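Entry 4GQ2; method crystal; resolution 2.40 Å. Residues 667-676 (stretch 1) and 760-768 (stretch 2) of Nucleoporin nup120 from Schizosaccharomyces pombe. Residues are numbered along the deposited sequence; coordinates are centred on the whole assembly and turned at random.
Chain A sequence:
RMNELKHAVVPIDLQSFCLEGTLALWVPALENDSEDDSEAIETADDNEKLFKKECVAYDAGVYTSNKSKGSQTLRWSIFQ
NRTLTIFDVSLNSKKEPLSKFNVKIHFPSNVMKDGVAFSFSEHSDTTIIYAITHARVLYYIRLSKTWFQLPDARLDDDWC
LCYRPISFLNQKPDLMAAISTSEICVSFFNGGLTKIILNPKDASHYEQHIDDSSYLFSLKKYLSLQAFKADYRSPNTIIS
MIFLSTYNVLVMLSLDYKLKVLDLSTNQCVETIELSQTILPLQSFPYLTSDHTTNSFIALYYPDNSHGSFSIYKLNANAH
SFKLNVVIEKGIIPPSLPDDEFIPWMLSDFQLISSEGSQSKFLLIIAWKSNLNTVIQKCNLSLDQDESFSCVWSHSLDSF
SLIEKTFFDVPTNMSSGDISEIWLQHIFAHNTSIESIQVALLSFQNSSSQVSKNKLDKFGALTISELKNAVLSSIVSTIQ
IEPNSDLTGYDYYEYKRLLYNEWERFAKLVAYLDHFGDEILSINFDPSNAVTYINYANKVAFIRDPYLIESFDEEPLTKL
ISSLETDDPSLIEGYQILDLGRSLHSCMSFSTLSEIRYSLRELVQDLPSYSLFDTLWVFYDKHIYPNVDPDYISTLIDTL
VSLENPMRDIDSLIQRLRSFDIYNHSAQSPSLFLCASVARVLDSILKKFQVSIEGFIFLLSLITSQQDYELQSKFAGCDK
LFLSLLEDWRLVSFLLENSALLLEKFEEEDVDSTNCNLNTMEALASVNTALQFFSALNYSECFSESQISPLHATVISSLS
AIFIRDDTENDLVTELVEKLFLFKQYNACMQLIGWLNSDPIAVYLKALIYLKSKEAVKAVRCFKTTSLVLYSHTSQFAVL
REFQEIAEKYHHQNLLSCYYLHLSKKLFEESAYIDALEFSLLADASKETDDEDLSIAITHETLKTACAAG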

# COMPACT_ATOMS: atom_id res chain seq x y z
N ALA A 667 -19.90 12.09 -12.52
CA ALA A 667 -19.96 11.13 -13.60
C ALA A 667 -19.26 11.75 -14.82
O ALA A 667 -19.58 12.87 -15.22
N GLN A 668 -18.31 11.03 -15.41
CA GLN A 668 -17.95 9.69 -14.96
C GLN A 668 -16.48 9.56 -14.55
O GLN A 668 -16.13 9.86 -13.42
N SER A 669 -15.64 9.11 -15.49
CA SER A 669 -14.32 8.57 -15.17
C SER A 669 -13.27 9.62 -14.83
O SER A 669 -13.08 10.58 -15.57
N PRO A 670 -12.57 9.44 -13.69
CA PRO A 670 -11.39 10.24 -13.38
C PRO A 670 -10.20 9.71 -14.17
O PRO A 670 -10.21 8.56 -14.61
N SER A 671 -9.18 10.55 -14.35
CA SER A 671 -7.93 10.07 -14.93
C SER A 671 -7.20 9.24 -13.89
O SER A 671 -7.42 9.41 -12.68
N LEU A 672 -6.33 8.34 -14.34
CA LEU A 672 -5.49 7.59 -13.42
C LEU A 672 -4.64 8.53 -12.57
O LEU A 672 -4.55 8.36 -11.35
N PHE A 673 -4.06 9.55 -13.21
CA PHE A 673 -3.23 10.51 -12.51
C PHE A 673 -3.97 11.22 -11.38
O PHE A 673 -3.38 11.50 -10.32
N LEU A 674 -5.25 11.50 -11.59
CA LEU A 674 -6.08 12.05 -10.52
C LEU A 674 -6.17 11.10 -9.32
O LEU A 674 -5.94 11.52 -8.18
N CYS A 675 -6.49 9.84 -9.58
CA CYS A 675 -6.57 8.82 -8.54
C CYS A 675 -5.26 8.72 -7.76
O CYS A 675 -5.28 8.67 -6.53
N ALA A 676 -4.14 8.71 -8.48
CA ALA A 676 -2.82 8.66 -7.84
C ALA A 676 -2.57 9.88 -6.96
O ALA A 676 -2.05 9.76 -5.85
N THR A 760 -17.50 3.59 -18.52
CA THR A 760 -18.16 3.88 -17.25
C THR A 760 -17.15 4.45 -16.24
O THR A 760 -16.78 5.62 -16.33
N MET A 761 -16.74 3.63 -15.27
CA MET A 761 -15.59 3.95 -14.43
C MET A 761 -14.49 2.94 -14.78
O MET A 761 -14.41 1.84 -14.23
N GLU A 762 -13.67 3.35 -15.75
CA GLU A 762 -12.62 2.52 -16.32
C GLU A 762 -11.41 2.53 -15.39
O GLU A 762 -10.63 1.58 -15.35
N ALA A 763 -11.26 3.62 -14.64
CA ALA A 763 -10.14 3.80 -13.74
C ALA A 763 -10.13 2.74 -12.65
O ALA A 763 -9.07 2.33 -12.20
N LEU A 764 -11.32 2.27 -12.27
CA LEU A 764 -11.46 1.27 -11.20
C LEU A 764 -10.75 -0.05 -11.49
O LEU A 764 -10.35 -0.76 -10.56
N ALA A 765 -10.58 -0.36 -12.77
CA ALA A 765 -9.97 -1.62 -13.20
C ALA A 765 -8.50 -1.49 -13.60
O ALA A 765 -7.86 -2.50 -13.91
N SER A 766 -7.96 -0.27 -13.58
CA SER A 766 -6.60 -0.01 -14.08
C SER A 766 -5.69 0.59 -13.01
O SER A 766 -4.47 0.66 -13.16
N VAL A 767 -6.32 1.03 -11.93
CA VAL A 767 -5.66 1.60 -10.76
C VAL A 767 -4.71 0.60 -10.08
O VAL A 767 -4.88 -0.61 -10.22
N ASN A 768 -3.69 1.10 -9.37
CA ASN A 768 -2.65 0.24 -8.80
C ASN A 768 -2.79 -0.12 -7.32
O ASN A 768 -2.33 -1.18 -6.89

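What fills the apolar centre? Ala763 points its CB toward stretch 1, where three side chains gather on it: Pro670 CG lies 4.0 Å from Ala763 CB, while Leu672 CD2 and Cys675 SG each lie 4.2 Å from that same CB.

How does Leu672 reach across when its CA-to-CB bond runs sideways? Its m,t rotamer (chi1 -70°, chi2 168°) brings the end of the chain nearer, placing Leu672 CD2 3.9 Å from Val767 CG2 and 4.0 Å from Ser766 CB. Cys675, chi1 m, points toward stretch 2, and its CB sits 3.9 Å from Val767 CG2. Val767 holds an off-well chi1 of 127°.

What extends the apolar surface past Pro670? Met761, with chi1 t, chi2 off-well at 101° and chi3 p, sets its SD 3.7 Å from Pro670 CD; high B factors make this placement less certain.

Where does the contact turn polar? Ser669, chi1 t, spends its hydroxyl within its own stretch, OG donating to Pro670 O at 3.2 Å, and its CB packs 3.6 Å from Thr760 O. At the exposed edge, the CA-to-CB bond of Gln668 points toward stretch 2, and with chi1 m and chi2 t its NE2 lies 3.3 Å from OG1 of Thr760 (chi1 t), although both residues are poorly ordered.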

# COMPACT_ATOMS: atom_id res chain seq x y z
CB ALA A 667 -21.41 10.79 -13.92
CB GLN A 668 -18.32 8.64 -16.02
CG GLN A 668 -19.79 8.24 -16.01
CD GLN A 668 -20.05 6.93 -16.73
OE1 GLN A 668 -19.71 6.77 -17.90
NE2 GLN A 668 -20.65 5.98 -16.02
CB SER A 669 -13.81 7.68 -16.30
OG SER A 669 -12.66 6.96 -15.91
CB PRO A 670 -11.17 9.98 -11.89
CG PRO A 670 -11.73 8.61 -11.66
CD PRO A 670 -12.89 8.48 -12.61
CB SER A 671 -7.05 11.24 -15.34
OG SER A 671 -6.46 11.84 -14.20
CB LEU A 672 -4.62 6.59 -14.17
CG LEU A 672 -5.39 5.41 -14.78
CD1 LEU A 672 -4.50 4.63 -15.74
CD2 LEU A 672 -6.02 4.51 -13.69
CB PHE A 673 -2.61 11.52 -13.49
CG PHE A 673 -1.72 12.54 -12.83
CD1 PHE A 673 -0.49 12.16 -12.29
CD2 PHE A 673 -2.11 13.86 -12.73
CE1 PHE A 673 0.32 13.09 -11.68
CE2 PHE A 673 -1.30 14.80 -12.12
CZ PHE A 673 -0.08 14.41 -11.59
CB LEU A 674 -7.49 12.39 -11.01
CG LEU A 674 -8.20 13.08 -9.84
CD1 LEU A 674 -8.30 14.58 -10.02
CD2 LEU A 674 -9.56 12.45 -9.59
CB CYS A 675 -6.94 7.46 -9.14
SG CYS A 675 -8.54 7.46 -9.96
CB ALA A 676 -1.73 8.54 -8.89
CB THR A 760 -18.96 2.65 -16.70
OG1 THR A 760 -19.48 2.94 -15.40
CG2 THR A 760 -18.09 1.38 -16.65
CB MET A 761 -15.96 3.90 -12.94
CG MET A 761 -15.03 4.70 -12.05
SD MET A 761 -15.64 6.33 -11.54
CE MET A 761 -16.52 5.96 -10.02
CB GLU A 762 -12.23 3.11 -17.67
CG GLU A 762 -11.50 2.18 -18.63
CD GLU A 762 -11.34 2.81 -20.00
OE1 GLU A 762 -12.35 3.31 -20.54
OE2 GLU A 762 -10.20 2.83 -20.52
CB ALA A 763 -10.16 5.20 -13.15
CB LEU A 764 -12.94 1.02 -10.90
CG LEU A 764 -13.63 2.07 -10.04
CD1 LEU A 764 -15.14 1.82 -9.96
CD2 LEU A 764 -13.04 2.16 -8.64
CB ALA A 765 -10.78 -2.21 -14.35
CB SER A 766 -6.65 0.91 -15.31
OG SER A 766 -7.62 0.47 -16.25
CB VAL A 767 -6.78 2.14 -9.83
CG1 VAL A 767 -6.68 1.61 -8.42
CG2 VAL A 767 -6.90 3.66 -9.95
CB ASN A 768 -1.25 0.83 -9.04
CG ASN A 768 -0.67 0.46 -10.39
OD1 ASN A 768 -1.20 -0.39 -11.09
ND2 ASN A 768 0.43 1.10 -10.76